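Local coordinates for protein phosphoserine aminotransferase (Bacillus alcalophilus, PDB 1W23) that catalyses the reversible, pyridoxal-phosphate-dependent transamination between 3-phosphohydroxypyruvate and phosphoserine, with glutamate as amino donor, in serine biosynthesis, at residues 19-24 with 243-248; 65-70 with 207-212; 91-96 with 139-144; 155-160 with 178-183; 282-287 with 355-360. All blocks are in the same frame, centred on the assembly; numbering follows the deposited sequence. Where two conformers were deposited one is given.

Interaction 1: 19-24 with 243-248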
# COMPACT_ATOMS: atom_id res chain seq x y z
N LEU A 19 15.75 -0.20 10.96
CA LEU A 19 14.73 -0.62 11.93
C LEU A 19 14.99 0.02 13.29
O LEU A 19 14.01 0.42 13.96
CB LEU A 19 14.66 -2.15 12.04
CG LEU A 19 13.97 -2.85 10.85
CD1 LEU A 19 14.32 -4.34 10.89
CD2 LEU A 19 12.48 -2.64 10.90
N GLU A 20 16.22 0.06 13.76
CA GLU A 20 16.53 0.68 15.04
C GLU A 20 16.19 2.15 15.03
O GLU A 20 15.65 2.66 16.00
CB GLU A 20 17.98 0.43 15.39
CG GLU A 20 18.32 -1.00 15.76
CD GLU A 20 19.76 -1.40 15.78
OE1 GLU A 20 20.55 -0.79 15.05
OE2 GLU A 20 20.13 -2.37 16.47
N ARG A 21 16.49 2.84 13.93
CA ARG A 21 16.11 4.25 13.76
C ARG A 21 14.59 4.41 13.84
O ARG A 21 14.08 5.26 14.55
CB ARG A 21 16.67 4.74 12.42
CG ARG A 21 16.35 6.16 12.04
CD ARG A 21 17.00 6.51 10.71
NE ARG A 21 16.77 7.90 10.35
CZ ARG A 21 17.14 8.40 9.16
NH1 ARG A 21 17.73 7.62 8.22
NH2 ARG A 21 16.93 9.69 8.91
N ALA A 22 13.89 3.55 13.09
CA ALA A 22 12.42 3.64 13.11
C ALA A 22 11.87 3.39 14.51
O ALA A 22 10.91 4.05 14.95
CB ALA A 22 11.86 2.62 12.13
N GLN A 23 12.41 2.40 15.22
CA GLN A 23 11.95 2.09 16.57
C GLN A 23 12.13 3.31 17.49
O GLN A 23 11.22 3.67 18.23
CB GLN A 23 12.71 0.90 17.12
CG GLN A 23 12.23 0.45 18.50
CD GLN A 23 13.05 -0.68 19.04
OE1 GLN A 23 14.30 -0.67 19.00
NE2 GLN A 23 12.41 -1.72 19.55
N LYS A 24 13.32 3.90 17.46
CA LYS A 24 13.63 4.98 18.38
C LYS A 24 12.67 6.14 18.24
O LYS A 24 12.27 6.73 19.25
CB LYS A 24 15.09 5.44 18.17
CG LYS A 24 15.57 6.46 19.19
CD LYS A 24 17.04 6.84 18.82
CE LYS A 24 17.66 7.81 19.83
NZ LYS A 24 19.17 7.86 19.68
N SER A 243 5.68 3.16 4.78
CA SER A 243 6.52 2.39 3.83
C SER A 243 7.53 3.30 3.15
O SER A 243 8.71 2.88 2.96
CB SER A 243 5.67 1.65 2.81
OG SER A 243 4.88 0.67 3.41
N ILE A 244 7.15 4.50 2.74
CA ILE A 244 8.09 5.42 2.10
C ILE A 244 9.13 5.91 3.09
O ILE A 244 10.33 6.04 2.74
CB ILE A 244 7.31 6.56 1.40
CG1 ILE A 244 6.52 6.00 0.21
CG2 ILE A 244 8.25 7.68 0.98
CD1 ILE A 244 5.39 6.88 -0.30
N TYR A 245 8.75 6.16 4.33
CA TYR A 245 9.72 6.51 5.38
C TYR A 245 10.70 5.38 5.58
O TYR A 245 11.93 5.62 5.67
CB TYR A 245 8.90 6.80 6.67
CG TYR A 245 9.73 6.72 7.91
CD1 TYR A 245 10.52 7.77 8.35
CD2 TYR A 245 9.76 5.56 8.69
CE1 TYR A 245 11.28 7.67 9.51
CE2 TYR A 245 10.53 5.45 9.80
CZ TYR A 245 11.30 6.53 10.21
OH TYR A 245 12.08 6.36 11.34
N MET A 246 10.25 4.12 5.64
CA MET A 246 11.19 3.01 5.81
C MET A 246 12.10 2.88 4.60
O MET A 246 13.31 2.58 4.76
CB MET A 246 10.44 1.70 6.08
CG MET A 246 9.86 1.61 7.46
SD MET A 246 11.05 1.66 8.79
CE MET A 246 12.19 0.39 8.36
N LEU A 247 11.59 3.06 3.38
CA LEU A 247 12.38 3.09 2.18
C LEU A 247 13.49 4.16 2.31
O LEU A 247 14.66 3.88 2.02
CB LEU A 247 11.47 3.37 0.98
CG LEU A 247 12.16 3.71 -0.36
CD1 LEU A 247 12.95 2.64 -0.93
CD2 LEU A 247 11.08 4.22 -1.32
N ARG A 248 13.14 5.37 2.75
CA ARG A 248 14.14 6.40 2.97
C ARG A 248 15.22 5.87 3.90
O ARG A 248 16.42 6.03 3.63
CB ARG A 248 13.42 7.66 3.49
CG ARG A 248 14.29 8.93 3.55
CD ARG A 248 15.37 8.98 4.65
NE ARG A 248 14.79 8.72 5.99
CZ ARG A 248 14.31 9.67 6.75
NH1 ARG A 248 14.36 10.96 6.42
NH2 ARG A 248 13.74 9.33 7.93
O HOH W 1 9.64 5.70 13.04

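Interaction 2: 65-70 with 207-212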
# COMPACT_ATOMS: atom_id res chain seq x y z
N ASN A 65 18.03 13.62 -14.95
CA ASN A 65 17.07 14.67 -14.61
C ASN A 65 15.79 14.64 -15.42
O ASN A 65 14.79 15.25 -15.01
CB ASN A 65 17.73 16.07 -14.81
CG ASN A 65 18.40 16.48 -13.53
OD1 ASN A 65 18.28 15.73 -12.54
ND2 ASN A 65 19.06 17.63 -13.60
N ASP A 66 15.79 13.89 -16.55
CA ASP A 66 14.58 13.74 -17.37
C ASP A 66 13.77 12.51 -16.99
O ASP A 66 12.82 12.18 -17.67
CB ASP A 66 14.95 13.79 -18.85
CG ASP A 66 15.87 12.72 -19.34
OD1 ASP A 66 16.74 12.21 -18.63
OD2 ASP A 66 15.82 12.34 -20.52
N TYR A 67 14.11 11.88 -15.85
CA TYR A 67 13.30 10.79 -15.25
C TYR A 67 12.71 11.28 -13.95
O TYR A 67 13.34 12.11 -13.25
CB TYR A 67 14.15 9.54 -14.96
CG TYR A 67 14.64 8.81 -16.16
CD1 TYR A 67 15.61 9.33 -17.01
CD2 TYR A 67 14.15 7.55 -16.47
CE1 TYR A 67 16.05 8.62 -18.12
CE2 TYR A 67 14.59 6.84 -17.56
CZ TYR A 67 15.54 7.38 -18.38
OH TYR A 67 16.00 6.72 -19.51
N GLN A 68 11.52 10.76 -13.63
CA GLN A 68 10.85 11.05 -12.34
C GLN A 68 10.71 9.72 -11.59
O GLN A 68 10.58 8.64 -12.18
CB GLN A 68 9.53 11.72 -12.51
CG GLN A 68 8.93 12.22 -11.15
CD GLN A 68 7.76 13.13 -11.32
OE1 GLN A 68 6.74 13.06 -10.56
NE2 GLN A 68 7.88 13.99 -12.32
N ILE A 69 10.73 9.82 -10.27
CA ILE A 69 10.59 8.70 -9.36
C ILE A 69 9.17 8.73 -8.79
O ILE A 69 8.83 9.74 -8.16
CB ILE A 69 11.64 8.80 -8.26
CG1 ILE A 69 13.07 8.76 -8.86
CG2 ILE A 69 11.47 7.70 -7.21
CD1 ILE A 69 14.10 9.34 -7.91
N LEU A 70 8.41 7.70 -9.00
CA LEU A 70 7.06 7.55 -8.46
C LEU A 70 7.08 6.54 -7.33
O LEU A 70 7.80 5.53 -7.39
CB LEU A 70 6.08 7.09 -9.52
CG LEU A 70 6.05 7.89 -10.81
CD1 LEU A 70 5.04 7.27 -11.78
CD2 LEU A 70 5.70 9.34 -10.60
N ILE A 207 10.49 4.21 -11.80
CA ILE A 207 11.37 5.23 -12.37
C ILE A 207 11.01 5.37 -13.83
O ILE A 207 11.10 4.38 -14.55
CB ILE A 207 12.84 4.86 -12.15
CG1 ILE A 207 13.22 4.66 -10.68
CG2 ILE A 207 13.72 5.89 -12.82
CD1 ILE A 207 14.46 3.83 -10.46
N VAL A 208 10.55 6.54 -14.25
CA VAL A 208 9.94 6.72 -15.54
C VAL A 208 10.59 7.87 -16.30
O VAL A 208 10.85 8.94 -15.75
CB VAL A 208 8.43 7.12 -15.46
CG1 VAL A 208 7.61 6.06 -14.81
CG2 VAL A 208 8.18 8.44 -14.72
N LYS A 209 10.86 7.66 -17.57
CA LYS A 209 11.29 8.74 -18.45
C LYS A 209 10.07 9.63 -18.65
O LYS A 209 9.05 9.20 -19.18
CB LYS A 209 11.82 8.17 -19.77
CG LYS A 209 12.53 9.22 -20.62
CD LYS A 209 13.30 8.52 -21.75
CE LYS A 209 14.01 9.53 -22.67
NZ LYS A 209 15.41 9.64 -22.15
N LYS A 210 10.14 10.89 -18.17
CA LYS A 210 8.94 11.70 -18.03
C LYS A 210 8.18 11.85 -19.33
O LYS A 210 6.94 11.73 -19.32
CB LYS A 210 9.33 13.09 -17.50
CG LYS A 210 10.02 13.03 -16.18
CD LYS A 210 10.25 14.41 -15.60
CE LYS A 210 11.60 14.80 -15.04
NZ LYS A 210 11.37 16.15 -14.38
N ASP A 211 8.89 12.08 -20.41
CA ASP A 211 8.15 12.41 -21.64
C ASP A 211 7.53 11.17 -22.28
O ASP A 211 6.75 11.36 -23.24
CB ASP A 211 9.04 13.19 -22.64
CG ASP A 211 10.28 12.45 -23.10
OD1 ASP A 211 10.57 11.27 -22.75
OD2 ASP A 211 11.08 13.08 -23.89
N LEU A 212 7.80 9.96 -21.83
CA LEU A 212 7.17 8.76 -22.33
C LEU A 212 5.78 8.61 -21.74
O LEU A 212 4.98 8.01 -22.43
CB LEU A 212 7.96 7.51 -21.95
CG LEU A 212 9.27 7.57 -22.74
CD1 LEU A 212 10.10 6.33 -22.45
CD2 LEU A 212 8.97 7.75 -24.22
O HOH W 2 11.68 12.99 -20.22
O HOH W 3 13.57 12.70 -22.01
O HOH W 4 16.50 6.57 -22.56

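Interaction 3: 91-96 with 139-144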
# COMPACT_ATOMS: atom_id res chain seq x y z
N GLY A 91 -2.89 -1.05 -32.39
CA GLY A 91 -1.91 -1.11 -33.46
C GLY A 91 -0.50 -1.41 -33.01
O GLY A 91 0.34 -1.62 -33.88
N THR A 92 -0.22 -1.47 -31.70
CA THR A 92 1.12 -1.74 -31.18
C THR A 92 1.13 -3.05 -30.44
O THR A 92 0.10 -3.64 -30.15
CB THR A 92 1.66 -0.57 -30.29
OG1 THR A 92 0.91 -0.53 -29.08
CG2 THR A 92 1.55 0.78 -30.98
N ILE A 93 2.35 -3.49 -30.10
CA ILE A 93 2.56 -4.83 -29.49
C ILE A 93 3.32 -4.70 -28.19
O ILE A 93 4.34 -4.02 -28.12
CB ILE A 93 3.36 -5.70 -30.48
CG1 ILE A 93 2.58 -5.92 -31.79
CG2 ILE A 93 3.78 -7.01 -29.86
CD1 ILE A 93 3.40 -6.63 -32.90
N GLY A 94 2.83 -5.41 -27.16
CA GLY A 94 3.61 -5.53 -25.92
C GLY A 94 4.53 -6.73 -26.05
O GLY A 94 4.07 -7.88 -26.08
N ASN A 95 5.82 -6.48 -26.24
CA ASN A 95 6.79 -7.53 -26.55
C ASN A 95 7.55 -7.92 -25.28
O ASN A 95 8.08 -7.02 -24.61
CB ASN A 95 7.75 -7.02 -27.64
CG ASN A 95 8.47 -8.12 -28.38
OD1 ASN A 95 8.26 -9.31 -28.09
ND2 ASN A 95 9.32 -7.75 -29.36
N TYR A 96 7.58 -9.19 -24.93
CA TYR A 96 8.10 -9.69 -23.64
C TYR A 96 9.21 -10.68 -23.87
O TYR A 96 9.14 -11.55 -24.74
CB TYR A 96 6.93 -10.44 -22.86
CG TYR A 96 6.01 -9.38 -22.25
CD1 TYR A 96 5.09 -8.72 -23.06
CD2 TYR A 96 6.08 -9.00 -20.92
CE1 TYR A 96 4.25 -7.75 -22.55
CE2 TYR A 96 5.26 -7.99 -20.38
CZ TYR A 96 4.34 -7.38 -21.19
OH TYR A 96 3.55 -6.34 -20.75
N ASN A 139 9.67 -6.10 -33.16
CA ASN A 139 8.66 -5.70 -34.15
C ASN A 139 8.71 -4.20 -34.29
O ASN A 139 8.87 -3.48 -33.28
CB ASN A 139 7.23 -6.10 -33.72
CG ASN A 139 7.15 -7.57 -33.39
OD1 ASN A 139 7.20 -8.42 -34.30
ND2 ASN A 139 7.07 -7.92 -32.12
N GLU A 140 8.55 -3.70 -35.52
CA GLU A 140 8.56 -2.24 -35.75
C GLU A 140 7.47 -1.51 -34.92
O GLU A 140 7.68 -0.34 -34.55
CB GLU A 140 8.40 -1.99 -37.23
CG GLU A 140 7.06 -2.42 -37.95
CD GLU A 140 7.09 -1.86 -39.39
OE1 GLU A 140 7.43 -2.45 -40.49
OE2 GLU A 140 6.68 -0.63 -39.40
N ASN A 141 6.37 -2.20 -34.69
CA ASN A 141 5.26 -1.60 -33.96
C ASN A 141 5.23 -2.05 -32.51
O ASN A 141 4.16 -1.99 -31.86
CB ASN A 141 3.93 -1.88 -34.67
CG ASN A 141 3.58 -3.35 -34.80
OD1 ASN A 141 4.48 -4.16 -35.11
ND2 ASN A 141 2.32 -3.74 -34.63
N ASP A 142 6.35 -2.51 -31.94
CA ASP A 142 6.42 -2.72 -30.50
C ASP A 142 6.11 -1.44 -29.76
O ASP A 142 6.69 -0.37 -30.01
CB ASP A 142 7.80 -3.22 -30.07
CG ASP A 142 8.10 -4.65 -30.41
OD1 ASP A 142 7.16 -5.47 -30.62
OD2 ASP A 142 9.31 -5.01 -30.44
N ALA A 143 5.21 -1.53 -28.77
CA ALA A 143 4.98 -0.42 -27.82
C ALA A 143 6.16 -0.32 -26.83
O ALA A 143 6.50 0.76 -26.32
CB ALA A 143 3.68 -0.63 -27.06
N TYR A 144 6.78 -1.44 -26.52
CA TYR A 144 7.87 -1.58 -25.55
C TYR A 144 8.39 -2.97 -25.66
O TYR A 144 7.75 -3.87 -26.22
CB TYR A 144 7.35 -1.28 -24.15
CG TYR A 144 6.19 -2.09 -23.65
CD1 TYR A 144 4.90 -1.53 -23.68
CD2 TYR A 144 6.33 -3.39 -23.16
CE1 TYR A 144 3.80 -2.25 -23.25
CE2 TYR A 144 5.24 -4.10 -22.74
CZ TYR A 144 3.98 -3.55 -22.77
OH TYR A 144 2.87 -4.23 -22.34

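Interaction 4: 155-160 with 178-183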
# COMPACT_ATOMS: atom_id res chain seq x y z
N GLY A 155 16.12 -18.12 -9.97
CA GLY A 155 17.51 -17.84 -9.57
C GLY A 155 18.43 -17.47 -10.71
O GLY A 155 19.64 -17.76 -10.64
N THR A 156 17.92 -16.81 -11.73
CA THR A 156 18.72 -16.32 -12.85
C THR A 156 18.61 -14.80 -12.94
O THR A 156 17.65 -14.20 -12.43
CB THR A 156 18.25 -16.94 -14.18
OG1 THR A 156 16.91 -16.49 -14.38
CG2 THR A 156 18.33 -18.45 -14.19
N GLN A 157 19.60 -14.17 -13.59
CA GLN A 157 19.68 -12.72 -13.61
C GLN A 157 20.43 -12.24 -14.84
O GLN A 157 21.45 -12.83 -15.23
CB GLN A 157 20.44 -12.27 -12.33
CG GLN A 157 20.58 -10.81 -12.10
CD GLN A 157 21.34 -10.49 -10.83
OE1 GLN A 157 22.16 -11.29 -10.35
NE2 GLN A 157 21.07 -9.29 -10.25
N TYR A 158 19.94 -11.16 -15.42
CA TYR A 158 20.65 -10.45 -16.48
C TYR A 158 22.00 -9.96 -15.97
O TYR A 158 22.08 -9.31 -14.93
CB TYR A 158 19.83 -9.28 -16.99
CG TYR A 158 18.69 -9.62 -17.94
CD1 TYR A 158 17.54 -10.27 -17.49
CD2 TYR A 158 18.75 -9.27 -19.28
CE1 TYR A 158 16.50 -10.57 -18.36
CE2 TYR A 158 17.72 -9.56 -20.13
CZ TYR A 158 16.59 -10.21 -19.69
OH TYR A 158 15.57 -10.50 -20.59
N GLN A 159 23.06 -10.20 -16.76
CA GLN A 159 24.39 -9.68 -16.44
C GLN A 159 24.56 -8.27 -16.94
O GLN A 159 25.43 -7.57 -16.39
CB GLN A 159 25.48 -10.56 -17.10
CG GLN A 159 25.35 -11.99 -16.63
CD GLN A 159 25.37 -12.07 -15.11
OE1 GLN A 159 26.43 -11.70 -14.53
NE2 GLN A 159 24.27 -12.47 -14.48
N ASN A 160 23.84 -7.90 -17.94
CA ASN A 160 23.87 -6.58 -18.60
C ASN A 160 22.57 -6.51 -19.38
O ASN A 160 21.77 -7.49 -19.34
CB ASN A 160 25.12 -6.38 -19.44
CG ASN A 160 25.38 -7.62 -20.26
OD1 ASN A 160 24.50 -8.02 -21.01
ND2 ASN A 160 26.56 -8.22 -20.11
N LEU A 178 18.92 -1.77 -7.24
CA LEU A 178 19.88 -1.17 -6.29
C LEU A 178 20.67 -2.20 -5.51
O LEU A 178 21.12 -1.99 -4.40
CB LEU A 178 19.21 -0.13 -5.39
CG LEU A 178 20.08 0.85 -4.64
CD1 LEU A 178 21.33 1.30 -5.32
CD2 LEU A 178 19.22 2.06 -4.18
N SER A 179 20.99 -3.30 -6.24
CA SER A 179 21.98 -4.28 -5.77
C SER A 179 23.35 -4.11 -6.44
O SER A 179 24.28 -4.84 -6.10
CB SER A 179 21.48 -5.69 -6.03
OG SER A 179 21.32 -5.94 -7.42
N ARG A 180 23.42 -3.17 -7.36
CA ARG A 180 24.58 -2.92 -8.22
C ARG A 180 24.33 -1.63 -8.96
O ARG A 180 23.20 -1.17 -9.07
CB ARG A 180 24.80 -4.09 -9.18
CG ARG A 180 23.56 -4.47 -9.98
CD ARG A 180 23.78 -5.76 -10.76
NE ARG A 180 22.51 -6.08 -11.46
CZ ARG A 180 22.42 -6.99 -12.43
NH1 ARG A 180 23.46 -7.73 -12.83
NH2 ARG A 180 21.23 -7.16 -13.05
N PRO A 181 25.38 -1.06 -9.57
CA PRO A 181 25.14 0.11 -10.43
C PRO A 181 24.26 -0.23 -11.62
O PRO A 181 24.25 -1.37 -12.09
CB PRO A 181 26.56 0.53 -10.86
CG PRO A 181 27.45 -0.01 -9.77
CD PRO A 181 26.80 -1.38 -9.46
N LEU A 182 23.57 0.78 -12.13
CA LEU A 182 22.67 0.66 -13.25
C LEU A 182 22.80 1.87 -14.16
O LEU A 182 22.78 2.96 -13.63
CB LEU A 182 21.28 0.55 -12.64
CG LEU A 182 20.08 0.34 -13.52
CD1 LEU A 182 20.16 -0.93 -14.33
CD2 LEU A 182 18.79 0.28 -12.67
N LYS A 183 22.77 1.67 -15.45
CA LYS A 183 22.67 2.72 -16.47
C LYS A 183 21.18 2.94 -16.77
O LYS A 183 20.62 2.26 -17.64
CB LYS A 183 23.38 2.32 -17.75
CG LYS A 183 23.35 3.27 -18.94
CD LYS A 183 24.35 2.92 -20.08
CE LYS A 183 23.93 3.17 -21.51
NZ LYS A 183 24.47 2.19 -22.49
O HOH W 5 22.63 -8.31 -7.97

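Interaction 5: 282-287 with 355-360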
# COMPACT_ATOMS: atom_id res chain seq x y z
N ASN A 282 30.45 -31.87 -5.15
CA ASN A 282 30.48 -33.05 -6.03
C ASN A 282 29.10 -33.53 -6.37
O ASN A 282 28.82 -34.75 -6.39
CB ASN A 282 31.34 -34.19 -5.49
CG ASN A 282 31.75 -35.12 -6.59
OD1 ASN A 282 32.06 -34.67 -7.70
ND2 ASN A 282 31.76 -36.45 -6.34
N GLY A 283 28.20 -32.58 -6.68
CA GLY A 283 26.86 -32.94 -7.13
C GLY A 283 25.87 -33.21 -6.01
O GLY A 283 24.69 -33.51 -6.29
N PHE A 284 26.26 -33.14 -4.74
CA PHE A 284 25.30 -33.32 -3.66
C PHE A 284 24.25 -32.22 -3.68
O PHE A 284 23.06 -32.48 -3.39
CB PHE A 284 26.06 -33.40 -2.34
CG PHE A 284 25.16 -33.77 -1.16
CD1 PHE A 284 25.02 -35.10 -0.76
CD2 PHE A 284 24.48 -32.77 -0.47
CE1 PHE A 284 24.21 -35.42 0.32
CE2 PHE A 284 23.67 -33.11 0.59
CZ PHE A 284 23.54 -34.42 1.00
N TYR A 285 24.66 -30.98 -3.97
CA TYR A 285 23.78 -29.86 -4.25
C TYR A 285 23.93 -29.51 -5.72
O TYR A 285 25.09 -29.44 -6.20
CB TYR A 285 24.13 -28.61 -3.39
CG TYR A 285 24.10 -28.90 -1.92
CD1 TYR A 285 25.26 -29.04 -1.19
CD2 TYR A 285 22.92 -29.08 -1.23
CE1 TYR A 285 25.27 -29.32 0.18
CE2 TYR A 285 22.88 -29.37 0.12
CZ TYR A 285 24.07 -29.50 0.84
OH TYR A 285 24.00 -29.83 2.17
N VAL A 286 22.86 -29.25 -6.43
CA VAL A 286 22.85 -28.92 -7.84
C VAL A 286 22.08 -27.62 -8.02
O VAL A 286 20.87 -27.51 -7.70
CB VAL A 286 22.22 -30.01 -8.70
CG1 VAL A 286 22.17 -29.60 -10.15
CG2 VAL A 286 22.98 -31.32 -8.51
N GLY A 287 22.78 -26.58 -8.53
CA GLY A 287 22.08 -25.32 -8.80
C GLY A 287 21.17 -25.46 -10.00
O GLY A 287 21.49 -26.15 -10.99
N GLN A 355 27.97 -29.66 6.62
CA GLN A 355 27.70 -30.67 7.65
C GLN A 355 26.63 -31.65 7.19
O GLN A 355 26.77 -32.87 7.41
CB GLN A 355 27.34 -29.97 8.98
CG GLN A 355 26.99 -30.95 10.13
CD GLN A 355 26.46 -30.26 11.39
OE1 GLN A 355 26.96 -29.24 11.89
NE2 GLN A 355 25.36 -30.77 11.93
N PHE A 356 25.59 -31.16 6.54
CA PHE A 356 24.50 -32.07 6.10
C PHE A 356 25.04 -33.05 5.08
O PHE A 356 24.74 -34.25 5.12
CB PHE A 356 23.33 -31.24 5.57
CG PHE A 356 22.12 -32.10 5.27
CD1 PHE A 356 21.21 -32.38 6.28
CD2 PHE A 356 21.95 -32.62 4.01
CE1 PHE A 356 20.17 -33.24 6.00
CE2 PHE A 356 20.88 -33.46 3.73
CZ PHE A 356 19.98 -33.77 4.72
N LYS A 357 25.85 -32.59 4.14
CA LYS A 357 26.49 -33.44 3.15
C LYS A 357 27.37 -34.48 3.79
O LYS A 357 27.29 -35.68 3.48
CB LYS A 357 27.30 -32.57 2.18
CG LYS A 357 28.13 -33.31 1.15
CD LYS A 357 29.02 -32.32 0.41
CE LYS A 357 30.27 -31.82 1.18
NZ LYS A 357 31.19 -30.97 0.38
N GLU A 358 28.24 -34.01 4.72
CA GLU A 358 29.17 -34.96 5.33
C GLU A 358 28.46 -36.00 6.18
O GLU A 358 28.97 -37.13 6.38
CB GLU A 358 30.15 -34.17 6.22
CG GLU A 358 31.09 -33.29 5.41
CD GLU A 358 32.09 -32.48 6.18
OE1 GLU A 358 33.04 -32.01 5.49
OE2 GLU A 358 31.98 -32.34 7.42
N ASN A 359 27.28 -35.69 6.73
CA ASN A 359 26.59 -36.60 7.66
C ASN A 359 25.56 -37.44 6.91
O ASN A 359 24.96 -38.38 7.47
CB ASN A 359 25.92 -35.83 8.78
CG ASN A 359 26.90 -35.18 9.75
OD1 ASN A 359 28.09 -35.54 9.75
ND2 ASN A 359 26.39 -34.22 10.56
N ALA A 360 25.32 -37.21 5.63
CA ALA A 360 24.36 -37.98 4.87
C ALA A 360 24.81 -39.41 4.61
O ALA A 360 25.97 -39.81 4.59
CB ALA A 360 24.09 -37.24 3.57
OXT ALA A 360 23.93 -40.25 4.44

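Interaction 1: 19-24 with 243-248
Helix segments 19-24 and 243-248 cross steeply, their axes 10.4 Å apart and their N-to-C directions at 131°, with Ala22 set against Met246. The small methyl of Ala22 suits the crossing: its CB sits 3.6 Å from Met246 SD and, near the plane of the Tyr245 ring, 3.9 Å from CE2. Leu26 of the second subunit also packs on Ala22, so the contact borders the dimer interface. Met246, bent at both chi2 and chi3, curls so that its terminal CE reaches Leu19 CD2 on the facing helix at 4.0 Å. Tyr245 has CG anti to the backbone N (chi1 161°); a water joins Ala22 O to its hydroxyl, the second bond weak, and the hydroxyl also bonds Glu25. Farther along, two arginines stack. Arg21 arrives fully extended, Arg248 folded at chi2 and chi3, and their guanidinium planes, only 9° apart, lie with centres separated by 3.9 Å. Arg21 NH2 stands over the centre of the Arg248 group, whose NH1 bonds Gln52. The like charges are probably offset by Asp252, which holds Arg21 NH1 in a salt bridge but Arg248 only through a long, weak ion pair.

Interaction 2: 65-70 with 207-212
Backbone hydrogen bonds pair strand 67-70 with strand 207-209 in antiparallel fashion. Gln68 and Val208 form the hydrogen-bonded pair, Gln68 N to Val208 O and Val208 N to Gln68 O, each 2.9 Å. Tyr67 with Lys209 and Ile69 with Ile207 flank it as non-hydrogen-bonded pairs. Beyond the strand, Lys210 N gives a nearly straight bond (171°, 3.0 Å) to Asp66 O; a water bridges the same oxygen to Asp211 N.

Apolar contacts lie on both faces, a CH-pi contact on one. On the face of Tyr67, Ile69, Ile207 and Lys209, the lysine chain passes obliquely over the tyrosine ring, with Lys209 CB 4.1 Å from the centroid of Tyr67. Ile207 CG2 touches Tyr67 CD2 at 4.0 Å. On the face of Gln68 and Val208, the side chains of Leu70 and Val208 cross at about a right angle, CD1 of Leu70 4.2 Å from CG1 of Val208, and both touch Ile230 of helix 226-231.

Charge appears at the exposed end. Lys209 is long enough to cover the ring and still turn at chi4, so that NZ forms a salt bridge with Asp66 OD2 at 3.2 Å, from above the carboxylate plane. The Tyr67 hydroxyl bonds Phe187 O.

Strand 67-72 lies outermost in the seven-stranded mixed sheet, and strand 204-209 is antiparallel to both neighbours, as in the large domain of fold-type I pyridoxal-phosphate enzymes.

Interaction 3: 91-96 with 139-144
Parallel strands 93-98 and 142-148 of the seven-stranded central sheet meet here, the second entered through a type I turn from Asn139 to Asp142. Ile93 N donates to Asn141 O at 2.9 Å, and Ile93 O accepts from Ala143 N. Gly94 CA lies over the face of the Tyr144 ring; glycine suits this place because a CB here would run into Tyr144 OH.

Asp142 ties the turn to the strand. Its CB lies 4.1 Å from Ile93 O; CG, anti to the carbonyl carbon (chi1 -74°), nears Asn95 CB. At the tip, OD1 offers its syn lone pair to Asn139 ND2, in that asparagine's amide plane, while OD2 accepts Asn139 N from one side of the carboxylate plane and Asn95 ND2 from the other. His166 NE2 also bonds OD2, so this buried carboxylate, gripped by several donors, probably stays ionised. Asparagine suits position 95 because its other amide atom, OD1, can bond His117. On the opposite face, the Tyr144 hydroxyl donates to Tyr96 OH at 2.7 Å.

Interaction 4: 155-160 with 178-183
In the class-V aminotransferase fold, of fold type I, a polar contact joins the short strand 156-157 and its exit to the loop between strands 169-172 and 189-193. Gln157 and Arg180 reach across tip to tip, both extended, with CG of Gln157 anti to its backbone N (chi1 -177°). The amide comes down on the guanidinium face: Gln157 NE2 stands 3.4 Å above the plane, over its centre, with the two planes inclined at 33°. Arginine suits this place because its flat, multidonor end can be covered on a face while bonding through its edge. Outside the segments, Asp176 accepts a hydrogen bond from Gln157 NE2 and forms a salt bridge with Arg180 NH2, consistent with its holding the two groups in place. A water accepts from Gln157 NE2 and donates to Ser179 OG, tying the amide to the neighbouring serine. At the guanidinium edge, Arg180 NH1 and NH2 grip one atom end-on, each 3.0 Å from Tyr158 O, which lies within 1° of the guanidinium plane.

Interaction 5: 282-287 with 355-360
The C-terminal helix 343-359 packs here against the link between helix 259-279 and the edge strand 286-287 of the small three-stranded antiparallel sheet. Phe284 carries most of the contact. With CG anti to the backbone N (chi1 -173°), its ring projects to the helix, and Lys357 lies over one face: Lys357 CA is 3.9 Å from the ring centroid of Phe284, a CH-pi contact 18° off the normal. Lys357 CG continues along the ring to 3.8 Å from Phe284 CG, so the aliphatic part of the lysine covers an aromatic face while its chain turns away at chi3. At the ring edge, Phe356 CD2 approaches Phe284 CZ to 3.9 Å, and the two side chains cross at about a right angle. The methyl of the terminal residue, Ala360 CB, closes on Phe284 CE1 at 3.7 Å. Tyr285 suits the inner position because its ring is buried while its hydroxyl, 3.7 Å from Phe356 CB, bonds Met353 O. Phe284 CD2 lies over the centre of the Tyr285 ring, 3.5 Å above its plane. This aromatic cluster of helix against sheet-edge loop belongs to the smaller, C-terminal domain of a fold-type I aminotransferase.

Interactions 1 and 4 are buried, 2 and 3 partly so, and interaction 5 lies at the surface, away from the annotated sites. Interactions 2 and 3 share the seven-stranded sheet, one pairing antiparallel strands at its outermost edge, the other parallel strands farther across; both rest on backbone hydrogen bonds. Interactions 1 and 4 instead turn on arginine, stacked on another arginine in the helix pair, clasping a carbonyl between loops, with a nearby aspartate probably balancing the charge. Like interaction 1, interaction 5 has no direct hydrogen bond across it, and relies on aromatic rings. Along the chain, interactions 2, 3 and 4 all nest inside the loop closed by interaction 1, whereas interaction 5 follows later.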